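Local coordinates for protein inositol-3-phosphate synthase (Caenorhabditis elegans, PDB 1VKO) that belongs to the myo-inositol-phosphate synthase family and binds nicotinamide-adenine-dinucleotide on a Rossmann-type domain within a four-chain assembly, at residues 290-301 against 316-325; 38-46 against 511-519. All coordinates share one frame; numbering follows the deposited sequence.

Both contacts belong to one chain but serve different parts of it. The centre of contact 1 lies about 10 Å from the centre of the chain, at the border of the parallel Rossmann-type sheet, and its C-terminal ends help line the pocket of the bound nicotinamide-adenine-dinucleotide; the side chain of Asp324 is about 4 Å from a bound pyrophosphate. Contact 2, its centre about 24 Å from that of the chain, ties strand 38-53, near the N-terminus, to the end of helix 498-513 and reaches a second subunit. The two contact centres are 27 Å apart and the nearest atoms about 11 Å, without touching. Along the chain, 290-301 and 316-325 are nested inside the loop that 38-46 closes with 511-519.

Contact 1 of 2, residues 290-301 against 316-325; sequences ILEGAHYINGSP and HKVFVGGDDF. With NAD (nicotinamide-adenine-dinucleotide), chain G.
Tyr296 and Ile297 pair in parallel with Val320 and Gly321: Tyr296 N bonds to Phe319 O, Gly321 N to Tyr296 O and Asn298 N to Gly321 O, and beyond the strands Asp324 N reaches Asn298 O and Phe325 N reaches Gly299 O. At the N-terminal end His295 ND1 accepts from Phe319 N at 3.1 Å, nearly straight (174°) and within the imidazole plane; the two side chains run side by side, pointing the same way, with the ring planes 34° apart. Ile290 CG1 meets Val318 CG1 at 3.7 Å, while Ile290 CG2 rests on His316 CB at 3.5 Å, these two side chains crossing at about a right angle. At the other end Asn298 has CG anti to its backbone N (chi1 174°), which carries the amide across to Asp323; ND2 makes a weak bond to Asp323 OD1 at 2.7 Å and is held more firmly by the carbonyl O of Gln302, and OD1 accepts from Ser300 N in an Asx turn. A cis peptide bond precedes Asp323, and a water bridges its OD2 and Pro301 O. The Phe325 ring carries Gly299 over one face, with CA 3.9 Å from the ring centroid in a CH-pi contact. Ser300 OG lies 3.0 Å from O3D of the dinucleotide, a hydrogen bond, and Asp324 accepts from Ser376 and forms a salt bridge with Lys373, which also bonds the dinucleotide. The beta-alpha-beta unit ends in turns whose amide and carboxylate groups are largely engaged by protein and water, consistent with a firmly shaped wall beside the nicotinamide and its ribose.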
loop_
_atom_site.group_PDB
_atom_site.type_symbol
_atom_site.label_atom_id
_atom_site.label_comp_id
_atom_site.label_asym_id
_atom_site.label_seq_id
_atom_site.Cartn_x
_atom_site.Cartn_y
_atom_site.Cartn_z
ATOM N N ILE A 290 15.875 -39.959 -16.117
ATOM C CA ILE A 290 17.082 -40.520 -15.555
ATOM C C ILE A 290 17.500 -41.739 -16.343
ATOM O O ILE A 290 18.638 -41.807 -16.790
ATOM C CB ILE A 290 16.896 -40.878 -14.068
ATOM C CG1 ILE A 290 16.686 -39.613 -13.250
ATOM C CG2 ILE A 290 18.105 -41.646 -13.573
ATOM C CD1 ILE A 290 15.953 -39.873 -11.928
ATOM N N LEU A 291 16.575 -42.675 -16.547
ATOM C CA LEU A 291 16.888 -43.902 -17.296
ATOM C C LEU A 291 17.442 -43.645 -18.691
ATOM O O LEU A 291 18.214 -44.439 -19.192
ATOM C CB LEU A 291 15.697 -44.888 -17.321
ATOM C CG LEU A 291 15.352 -45.356 -15.905
ATOM C CD1 LEU A 291 14.050 -46.001 -15.930
ATOM C CD2 LEU A 291 16.367 -46.316 -15.389
ATOM N N GLU A 292 17.083 -42.505 -19.276
ATOM C CA GLU A 292 17.621 -42.064 -20.578
ATOM C C GLU A 292 18.799 -41.088 -20.516
ATOM O O GLU A 292 19.167 -40.492 -21.533
ATOM C CB GLU A 292 16.509 -41.428 -21.395
ATOM C CG GLU A 292 15.408 -42.395 -21.774
ATOM C CD GLU A 292 15.928 -43.534 -22.631
ATOM O OE1 GLU A 292 16.972 -43.326 -23.300
ATOM O OE2 GLU A 292 15.302 -44.625 -22.630
ATOM N N GLY A 293 19.381 -40.892 -19.338
ATOM C CA GLY A 293 20.525 -39.991 -19.230
ATOM C C GLY A 293 20.238 -38.499 -19.367
ATOM O O GLY A 293 21.175 -37.690 -19.435
ATOM N N ALA A 294 18.951 -38.140 -19.410
ATOM C CA ALA A 294 18.483 -36.738 -19.302
ATOM C C ALA A 294 18.397 -36.278 -17.846
ATOM O O ALA A 294 18.091 -37.066 -16.952
ATOM C CB ALA A 294 17.123 -36.566 -19.972
ATOM N N HIS A 295 18.663 -35.002 -17.608
ATOM C CA HIS A 295 18.591 -34.461 -16.260
ATOM C C HIS A 295 17.156 -34.004 -16.047
ATOM O O HIS A 295 16.410 -33.759 -17.006
ATOM C CB HIS A 295 19.556 -33.275 -16.074
ATOM C CG HIS A 295 20.935 -33.527 -16.605
ATOM N ND1 HIS A 295 21.844 -34.331 -15.959
ATOM C CD2 HIS A 295 21.559 -33.074 -17.713
ATOM C CE1 HIS A 295 22.960 -34.389 -16.659
ATOM N NE2 HIS A 295 22.820 -33.620 -17.722
ATOM N N TYR A 296 16.775 -33.882 -14.792
ATOM C CA TYR A 296 15.404 -33.586 -14.483
ATOM C C TYR A 296 15.262 -32.457 -13.457
ATOM O O TYR A 296 15.810 -32.549 -12.318
ATOM C CB TYR A 296 14.677 -34.861 -14.025
ATOM C CG TYR A 296 13.189 -34.631 -13.870
ATOM C CD1 TYR A 296 12.323 -34.687 -14.963
ATOM C CD2 TYR A 296 12.662 -34.317 -12.646
ATOM C CE1 TYR A 296 10.953 -34.449 -14.798
ATOM C CE2 TYR A 296 11.329 -34.048 -12.485
ATOM C CZ TYR A 296 10.469 -34.144 -13.523
ATOM O OH TYR A 296 9.103 -33.889 -13.286
ATOM N N ILE A 297 14.538 -31.406 -13.881
ATOM C CA ILE A 297 14.168 -30.246 -13.024
ATOM C C ILE A 297 12.679 -30.153 -12.705
ATOM O O ILE A 297 11.829 -30.199 -13.617
ATOM C CB ILE A 297 14.610 -28.879 -13.663
ATOM C CG1 ILE A 297 16.040 -28.932 -14.238
ATOM C CG2 ILE A 297 14.401 -27.690 -12.662
ATOM C CD1 ILE A 297 17.105 -29.288 -13.250
ATOM N N ASN A 298 12.379 -30.005 -11.412
ATOM C CA ASN A 298 11.021 -29.861 -10.897
ATOM C C ASN A 298 10.723 -28.396 -10.528
ATOM O O ASN A 298 11.224 -27.906 -9.500
ATOM C CB ASN A 298 10.834 -30.732 -9.642
ATOM C CG ASN A 298 9.445 -30.520 -8.959
ATOM O OD1 ASN A 298 8.459 -30.184 -9.612
ATOM N ND2 ASN A 298 9.383 -30.733 -7.645
ATOM N N GLY A 299 9.904 -27.740 -11.358
ATOM C CA GLY A 299 9.546 -26.340 -11.247
ATOM C C GLY A 299 8.319 -26.117 -10.378
ATOM O O GLY A 299 7.925 -24.969 -10.117
ATOM N N SER A 300 7.727 -27.213 -9.897
ATOM C CA SER A 300 6.487 -27.152 -9.128
ATOM C C SER A 300 6.702 -27.640 -7.683
ATOM O O SER A 300 7.775 -28.165 -7.341
ATOM C CB SER A 300 5.391 -27.966 -9.803
ATOM O OG SER A 300 5.077 -27.437 -11.077
ATOM N N PRO A 301 5.711 -27.388 -6.829
ATOM C CA PRO A 301 5.790 -27.733 -5.417
ATOM C C PRO A 301 5.784 -29.223 -5.075
ATOM O O PRO A 301 6.265 -29.547 -3.995
ATOM C CB PRO A 301 4.512 -27.102 -4.836
ATOM C CG PRO A 301 4.189 -26.047 -5.748
ATOM C CD PRO A 301 4.488 -26.631 -7.124
ATOM N N HIS A 316 22.574 -43.350 -11.740
ATOM C CA HIS A 316 22.610 -43.220 -13.203
ATOM C C HIS A 316 23.437 -42.043 -13.710
ATOM O O HIS A 316 23.529 -41.814 -14.921
ATOM C CB HIS A 316 21.195 -43.228 -13.794
ATOM C CG HIS A 316 20.667 -44.601 -14.057
ATOM N ND1 HIS A 316 20.114 -45.390 -13.070
ATOM C CD2 HIS A 316 20.626 -45.337 -15.192
ATOM C CE1 HIS A 316 19.748 -46.553 -13.583
ATOM N NE2 HIS A 316 20.048 -46.547 -14.869
ATOM N N LYS A 317 24.059 -41.328 -12.772
ATOM C CA LYS A 317 24.979 -40.233 -13.074
ATOM C C LYS A 317 24.332 -39.053 -13.812
ATOM O O LYS A 317 24.874 -38.494 -14.782
ATOM C CB LYS A 317 26.239 -40.757 -13.786
ATOM C CG LYS A 317 27.411 -41.096 -12.850
ATOM C CD LYS A 317 27.085 -42.186 -11.821
ATOM C CE LYS A 317 28.349 -42.975 -11.442
ATOM N N VAL A 318 23.177 -38.659 -13.287
ATOM C CA VAL A 318 22.354 -37.585 -13.832
ATOM C C VAL A 318 22.030 -36.572 -12.708
ATOM O O VAL A 318 22.072 -36.924 -11.512
ATOM C CB VAL A 318 21.127 -38.244 -14.487
ATOM C CG1 VAL A 318 19.829 -37.841 -13.839
ATOM C CG2 VAL A 318 21.165 -38.090 -16.024
ATOM N N PHE A 319 21.757 -35.316 -13.065
ATOM C CA PHE A 319 21.435 -34.299 -12.047
ATOM C C PHE A 319 19.954 -34.121 -11.897
ATOM O O PHE A 319 19.226 -34.150 -12.897
ATOM C CB PHE A 319 22.019 -32.912 -12.375
ATOM C CG PHE A 319 23.518 -32.827 -12.289
ATOM C CD1 PHE A 319 24.174 -32.950 -11.069
ATOM C CD2 PHE A 319 24.271 -32.573 -13.426
ATOM C CE1 PHE A 319 25.568 -32.863 -11.000
ATOM C CE2 PHE A 319 25.661 -32.487 -13.367
ATOM C CZ PHE A 319 26.309 -32.626 -12.162
ATOM N N VAL A 320 19.520 -33.926 -10.643
ATOM C CA VAL A 320 18.145 -33.548 -10.357
ATOM C C VAL A 320 18.096 -32.144 -9.763
ATOM O O VAL A 320 19.113 -31.668 -9.256
ATOM C CB VAL A 320 17.348 -34.624 -9.545
ATOM C CG1 VAL A 320 17.243 -35.869 -10.356
ATOM C CG2 VAL A 320 17.952 -34.926 -8.136
ATOM N N GLY A 321 16.938 -31.478 -9.862
ATOM C CA GLY A 321 16.755 -30.137 -9.272
ATOM C C GLY A 321 15.311 -29.815 -8.879
ATOM O O GLY A 321 14.376 -30.391 -9.418
ATOM N N GLY A 322 15.137 -28.897 -7.929
ATOM C CA GLY A 322 13.818 -28.469 -7.430
ATOM C C GLY A 322 13.912 -27.916 -6.015
ATOM O O GLY A 322 14.994 -27.874 -5.440
ATOM N N ASP A 323 12.795 -27.477 -5.435
ATOM C CA ASP A 323 11.509 -27.538 -6.071
ATOM C C ASP A 323 10.915 -26.144 -6.096
ATOM O O ASP A 323 11.014 -25.403 -5.097
ATOM C CB ASP A 323 10.578 -28.404 -5.228
ATOM C CG ASP A 323 11.037 -29.820 -5.101
ATOM O OD1 ASP A 323 11.606 -30.420 -6.077
ATOM O OD2 ASP A 323 10.806 -30.463 -4.065
ATOM N N ASP A 324 10.278 -25.806 -7.217
ATOM C CA ASP A 324 9.289 -24.716 -7.303
ATOM C C ASP A 324 9.944 -23.366 -7.595
ATOM O O ASP A 324 10.688 -22.830 -6.742
ATOM C CB ASP A 324 8.430 -24.678 -6.031
ATOM C CG ASP A 324 7.098 -23.954 -6.215
ATOM O OD1 ASP A 324 6.615 -23.797 -7.362
ATOM O OD2 ASP A 324 6.438 -23.541 -5.235
ATOM N N PHE A 325 9.655 -22.820 -8.789
ATOM C CA PHE A 325 10.225 -21.560 -9.225
ATOM C C PHE A 325 10.088 -20.549 -8.159
ATOM O O PHE A 325 9.026 -20.408 -7.519
ATOM C CB PHE A 325 9.534 -20.987 -10.473
ATOM C CG PHE A 325 9.523 -21.908 -11.672
ATOM C CD1 PHE A 325 10.697 -22.469 -12.160
ATOM C CD2 PHE A 325 8.336 -22.182 -12.340
ATOM C CE1 PHE A 325 10.666 -23.314 -13.301
ATOM C CE2 PHE A 325 8.320 -23.030 -13.479
ATOM C CZ PHE A 325 9.483 -23.574 -13.922
HETATM P PA NAD G . -0.461 -23.399 -16.718
HETATM O O1A NAD G . -1.754 -23.979 -16.396
HETATM O O2A NAD G . -0.664 -22.286 -17.660
HETATM O O5B NAD G . 0.451 -24.567 -17.285
HETATM C C5B NAD G . 0.169 -25.898 -16.975
HETATM C C4B NAD G . 0.140 -26.672 -18.279
HETATM O O4B NAD G . 0.517 -28.004 -18.011
HETATM C C3B NAD G . -1.234 -26.726 -18.885
HETATM O O3B NAD G . -1.001 -26.680 -20.283
HETATM C C2B NAD G . -1.760 -28.104 -18.597
HETATM O O2B NAD G . -2.369 -28.522 -19.817
HETATM C C1B NAD G . -0.473 -28.903 -18.418
HETATM N N9A NAD G . -0.482 -30.151 -17.612
HETATM C C8A NAD G . -1.161 -30.459 -16.473
HETATM N N7A NAD G . -0.857 -31.731 -16.129
HETATM C C5A NAD G . 0.002 -32.267 -17.015
HETATM C C6A NAD G . 0.600 -33.532 -17.159
HETATM N N6A NAD G . 0.349 -34.569 -16.343
HETATM N N1A NAD G . 1.427 -33.749 -18.231
HETATM C C2A NAD G . 1.641 -32.770 -19.157
HETATM N N3A NAD G . 1.019 -31.571 -19.020
HETATM C C4A NAD G . 0.218 -31.294 -17.969
HETATM O O3 NAD G . 0.341 -22.924 -15.391
HETATM P PN NAD G . 1.708 -22.120 -15.531
HETATM O O1N NAD G . 2.291 -22.475 -16.851
HETATM O O2N NAD G . 1.423 -20.715 -15.229
HETATM O O5D NAD G . 2.727 -22.789 -14.461
HETATM C C5D NAD G . 2.873 -24.196 -14.374
HETATM C C4D NAD G . 3.431 -24.693 -13.027
HETATM O O4D NAD G . 4.549 -23.930 -12.645
HETATM C C3D NAD G . 2.432 -24.612 -11.866
HETATM O O3D NAD G . 2.567 -25.763 -11.080
HETATM C C2D NAD G . 2.978 -23.493 -11.015
HETATM O O2D NAD G . 2.733 -23.612 -9.622
HETATM C C1D NAD G . 4.454 -23.630 -11.270
HETATM N N1N NAD G . 5.044 -22.367 -10.842
HETATM C C2N NAD G . 4.699 -21.210 -11.468
HETATM C C3N NAD G . 5.248 -20.027 -11.026
HETATM C C7N NAD G . 5.148 -18.880 -11.958
HETATM O O7N NAD G . 4.400 -19.121 -13.135
HETATM N N7N NAD G . 5.763 -17.725 -11.671
HETATM C C4N NAD G . 6.164 -20.004 -9.957
HETATM C C5N NAD G . 6.485 -21.185 -9.325
HETATM C C6N NAD G . 5.906 -22.382 -9.773
HETATM O O HOH W 1 8.565 -30.360 -2.842
#

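Contact 2 of 2, residues 38-46 against 511-519; sequences VLESRFTYR and ALAGFPSDT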
loop_
_atom_site.group_PDB
_atom_site.type_symbol
_atom_site.label_atom_id
_atom_site.label_comp_id
_atom_site.label_asym_id
_atom_site.label_seq_id
_atom_site.Cartn_x
_atom_site.Cartn_y
_atom_site.Cartn_z
ATOM N N VAL A 38 39.166 -28.115 -22.706
ATOM C CA VAL A 38 38.732 -28.077 -21.322
ATOM C C VAL A 38 39.715 -27.175 -20.582
ATOM O O VAL A 38 40.838 -26.975 -21.044
ATOM C CB VAL A 38 38.574 -29.500 -20.648
ATOM C CG1 VAL A 38 38.434 -30.603 -21.684
ATOM C CG2 VAL A 38 39.688 -29.801 -19.665
ATOM N N LEU A 39 39.272 -26.611 -19.461
ATOM C CA LEU A 39 40.077 -25.708 -18.653
ATOM C C LEU A 39 40.264 -26.282 -17.252
ATOM O O LEU A 39 39.295 -26.522 -16.525
ATOM C CB LEU A 39 39.390 -24.342 -18.565
ATOM C CG LEU A 39 40.178 -23.193 -17.939
ATOM C CD1 LEU A 39 40.805 -22.353 -19.024
ATOM C CD2 LEU A 39 39.280 -22.347 -17.083
ATOM N N GLU A 40 41.518 -26.490 -16.874
ATOM C CA GLU A 40 41.836 -26.978 -15.537
ATOM C C GLU A 40 42.136 -25.829 -14.597
ATOM O O GLU A 40 42.862 -24.893 -14.947
ATOM C CB GLU A 40 43.008 -27.958 -15.546
ATOM C CG GLU A 40 43.044 -28.867 -14.320
ATOM C CD GLU A 40 44.430 -28.986 -13.689
ATOM O OE1 GLU A 40 45.425 -29.292 -14.412
ATOM O OE2 GLU A 40 44.509 -28.778 -12.451
ATOM N N SER A 41 41.582 -25.912 -13.396
ATOM C CA SER A 41 41.583 -24.769 -12.510
ATOM C C SER A 41 41.715 -25.194 -11.055
ATOM O O SER A 41 40.819 -25.822 -10.498
ATOM C CB SER A 41 40.295 -23.972 -12.724
ATOM O OG SER A 41 40.370 -22.716 -12.091
ATOM N N ARG A 42 42.841 -24.857 -10.444
ATOM C CA ARG A 42 43.091 -25.235 -9.055
ATOM C C ARG A 42 42.624 -24.100 -8.176
ATOM O O ARG A 42 43.016 -22.957 -8.377
ATOM C CB ARG A 42 44.578 -25.604 -8.823
ATOM C CG ARG A 42 45.136 -25.409 -7.389
ATOM C CD ARG A 42 46.642 -25.710 -7.248
ATOM N NE ARG A 42 47.407 -25.534 -8.502
ATOM C CZ ARG A 42 47.721 -26.515 -9.370
ATOM N NH1 ARG A 42 47.349 -27.770 -9.141
ATOM N NH2 ARG A 42 48.410 -26.245 -10.473
ATOM N N PHE A 43 41.757 -24.428 -7.224
ATOM C CA PHE A 43 41.194 -23.462 -6.286
ATOM C C PHE A 43 41.484 -23.919 -4.860
ATOM O O PHE A 43 41.220 -25.060 -4.523
ATOM C CB PHE A 43 39.690 -23.346 -6.533
ATOM C CG PHE A 43 38.943 -22.577 -5.472
ATOM C CD1 PHE A 43 39.153 -21.208 -5.295
ATOM C CD2 PHE A 43 38.020 -23.228 -4.654
ATOM C CE1 PHE A 43 38.457 -20.500 -4.308
ATOM C CE2 PHE A 43 37.333 -22.533 -3.669
ATOM C CZ PHE A 43 37.553 -21.161 -3.503
ATOM N N THR A 44 42.051 -23.041 -4.039
ATOM C CA THR A 44 42.308 -23.334 -2.634
ATOM C C THR A 44 41.130 -22.845 -1.795
ATOM O O THR A 44 40.925 -21.641 -1.656
ATOM C CB THR A 44 43.636 -22.668 -2.209
ATOM O OG1 THR A 44 44.749 -23.370 -2.807
ATOM C CG2 THR A 44 43.872 -22.795 -0.713
ATOM N N TYR A 45 40.340 -23.786 -1.261
ATOM C CA TYR A 45 39.097 -23.472 -0.522
ATOM C C TYR A 45 39.297 -23.224 0.995
ATOM O O TYR A 45 39.794 -24.085 1.725
ATOM C CB TYR A 45 38.038 -24.559 -0.796
ATOM C CG TYR A 45 36.729 -24.428 -0.022
ATOM C CD1 TYR A 45 35.893 -23.317 -0.206
ATOM C CD2 TYR A 45 36.322 -25.421 0.880
ATOM C CE1 TYR A 45 34.695 -23.183 0.498
ATOM C CE2 TYR A 45 35.105 -25.304 1.595
ATOM C CZ TYR A 45 34.305 -24.180 1.385
ATOM O OH TYR A 45 33.119 -24.033 2.045
ATOM N N ARG A 46 38.909 -22.044 1.467
ATOM C CA ARG A 46 39.076 -21.702 2.879
ATOM C C ARG A 46 37.888 -22.133 3.715
ATOM O O ARG A 46 36.811 -21.574 3.583
ATOM C CB ARG A 46 39.265 -20.192 3.057
ATOM C CG ARG A 46 40.452 -19.555 2.330
ATOM C CD ARG A 46 40.800 -18.219 2.949
ATOM N NE ARG A 46 41.514 -17.291 2.087
ATOM C CZ ARG A 46 40.954 -16.265 1.441
ATOM N NH1 ARG A 46 39.639 -16.031 1.507
ATOM N NH2 ARG A 46 41.719 -15.479 0.697
ATOM N N ALA A 511 35.846 -19.219 -9.615
ATOM C CA ALA A 511 36.758 -20.342 -9.287
ATOM C C ALA A 511 37.032 -21.283 -10.472
ATOM O O ALA A 511 38.197 -21.627 -10.745
ATOM C CB ALA A 511 36.226 -21.138 -8.099
ATOM N N LEU A 512 35.971 -21.698 -11.172
ATOM C CA LEU A 512 36.122 -22.425 -12.444
ATOM C C LEU A 512 36.993 -21.681 -13.453
ATOM O O LEU A 512 37.919 -22.279 -14.015
ATOM C CB LEU A 512 34.772 -22.778 -13.081
ATOM C CG LEU A 512 33.837 -23.592 -12.180
ATOM C CD1 LEU A 512 32.429 -23.611 -12.729
ATOM C CD2 LEU A 512 34.343 -24.996 -11.939
ATOM N N ALA A 513 36.711 -20.389 -13.660
ATOM C CA ALA A 513 37.381 -19.576 -14.700
ATOM C C ALA A 513 38.799 -19.168 -14.366
ATOM O O ALA A 513 39.558 -18.820 -15.281
ATOM C CB ALA A 513 36.569 -18.338 -15.046
ATOM N N GLY A 514 39.135 -19.178 -13.073
ATOM C CA GLY A 514 40.502 -18.952 -12.594
ATOM C C GLY A 514 40.708 -17.692 -11.766
ATOM O O GLY A 514 41.806 -17.427 -11.274
ATOM N N PHE A 515 39.653 -16.907 -11.584
ATOM C CA PHE A 515 39.815 -15.611 -10.904
ATOM C C PHE A 515 38.802 -15.301 -9.789
ATOM O O PHE A 515 38.035 -14.343 -9.912
ATOM C CB PHE A 515 39.902 -14.462 -11.924
ATOM C CG PHE A 515 38.877 -14.528 -13.038
ATOM C CD1 PHE A 515 37.567 -14.127 -12.817
ATOM C CD2 PHE A 515 39.249 -14.923 -14.323
ATOM C CE1 PHE A 515 36.627 -14.144 -13.828
ATOM C CE2 PHE A 515 38.306 -14.958 -15.358
ATOM C CZ PHE A 515 36.992 -14.552 -15.105
ATOM N N PRO A 516 38.793 -16.101 -8.722
ATOM C CA PRO A 516 37.974 -15.796 -7.559
ATOM C C PRO A 516 38.745 -14.809 -6.746
ATOM O O PRO A 516 39.925 -14.709 -6.974
ATOM C CB PRO A 516 37.882 -17.141 -6.804
ATOM C CG PRO A 516 39.097 -17.988 -7.317
ATOM C CD PRO A 516 39.554 -17.355 -8.568
ATOM N N SER A 517 38.103 -14.117 -5.792
ATOM C CA SER A 517 38.761 -13.092 -4.955
ATOM C C SER A 517 38.075 -12.789 -3.614
ATOM O O SER A 517 37.042 -13.383 -3.257
ATOM C CB SER A 517 38.878 -11.793 -5.728
ATOM O OG SER A 517 37.620 -11.168 -5.816
ATOM N N ASP A 518 38.658 -11.852 -2.878
ATOM C CA ASP A 518 38.038 -11.312 -1.679
ATOM C C ASP A 518 37.473 -9.927 -1.923
ATOM O O ASP A 518 37.589 -9.029 -1.076
ATOM C CB ASP A 518 39.069 -11.242 -0.571
ATOM C CG ASP A 518 39.460 -12.600 -0.075
ATOM O OD1 ASP A 518 38.551 -13.418 0.193
ATOM O OD2 ASP A 518 40.648 -12.924 0.086
ATOM N N THR A 519 36.858 -9.748 -3.084
ATOM C CA THR A 519 36.425 -8.420 -3.492
ATOM C C THR A 519 35.164 -7.957 -2.780
ATOM O O THR A 519 34.662 -6.874 -3.083
ATOM C CB THR A 519 36.282 -8.336 -5.047
ATOM O OG1 THR A 519 35.963 -7.006 -5.434
ATOM C CG2 THR A 519 35.100 -9.156 -5.560
HETATM O O HOH W 2 37.615 -25.209 -14.602
#
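Ser41 OG donates to Ala511 O at 2.8 Å, fastening the strand to the last turn of helix 498-513, where Gly514 leaves the helix with positive phi. Beside it the packing is close. Ala511 CB sits over one face of the Phe43 ring, 4.2 Å from its centroid in a CH-pi contact, and the opposite face carries Tyr45 N; Pro516 CG slides past CD1 of the same ring at 3.8 Å. With chi1 at 169° the Phe43 ring swings away from its own N and lands on the helix end. The Leu39 flank is partly open to solvent: CD2 brushes Leu512 O at 3.4 Å, and a water donates to both Leu39 O and Leu512 O. Farther along, where the backbones diverge, a nearly straight side chain carries the Arg46 guanidinium to Asp518 in a bidentate salt bridge, NH2 to OD2 at 2.8 Å and NH1 to OD1 at 3.1 Å, each oxygen using its syn lone pair, with the planes 20° apart. Lys507 of the second subunit also pairs with Asp518. The arrangement is a helix C-terminus docked on an antiparallel sheet strand within a subunit interface, where Arg46 N and Asp518 of the two copies bond reciprocally.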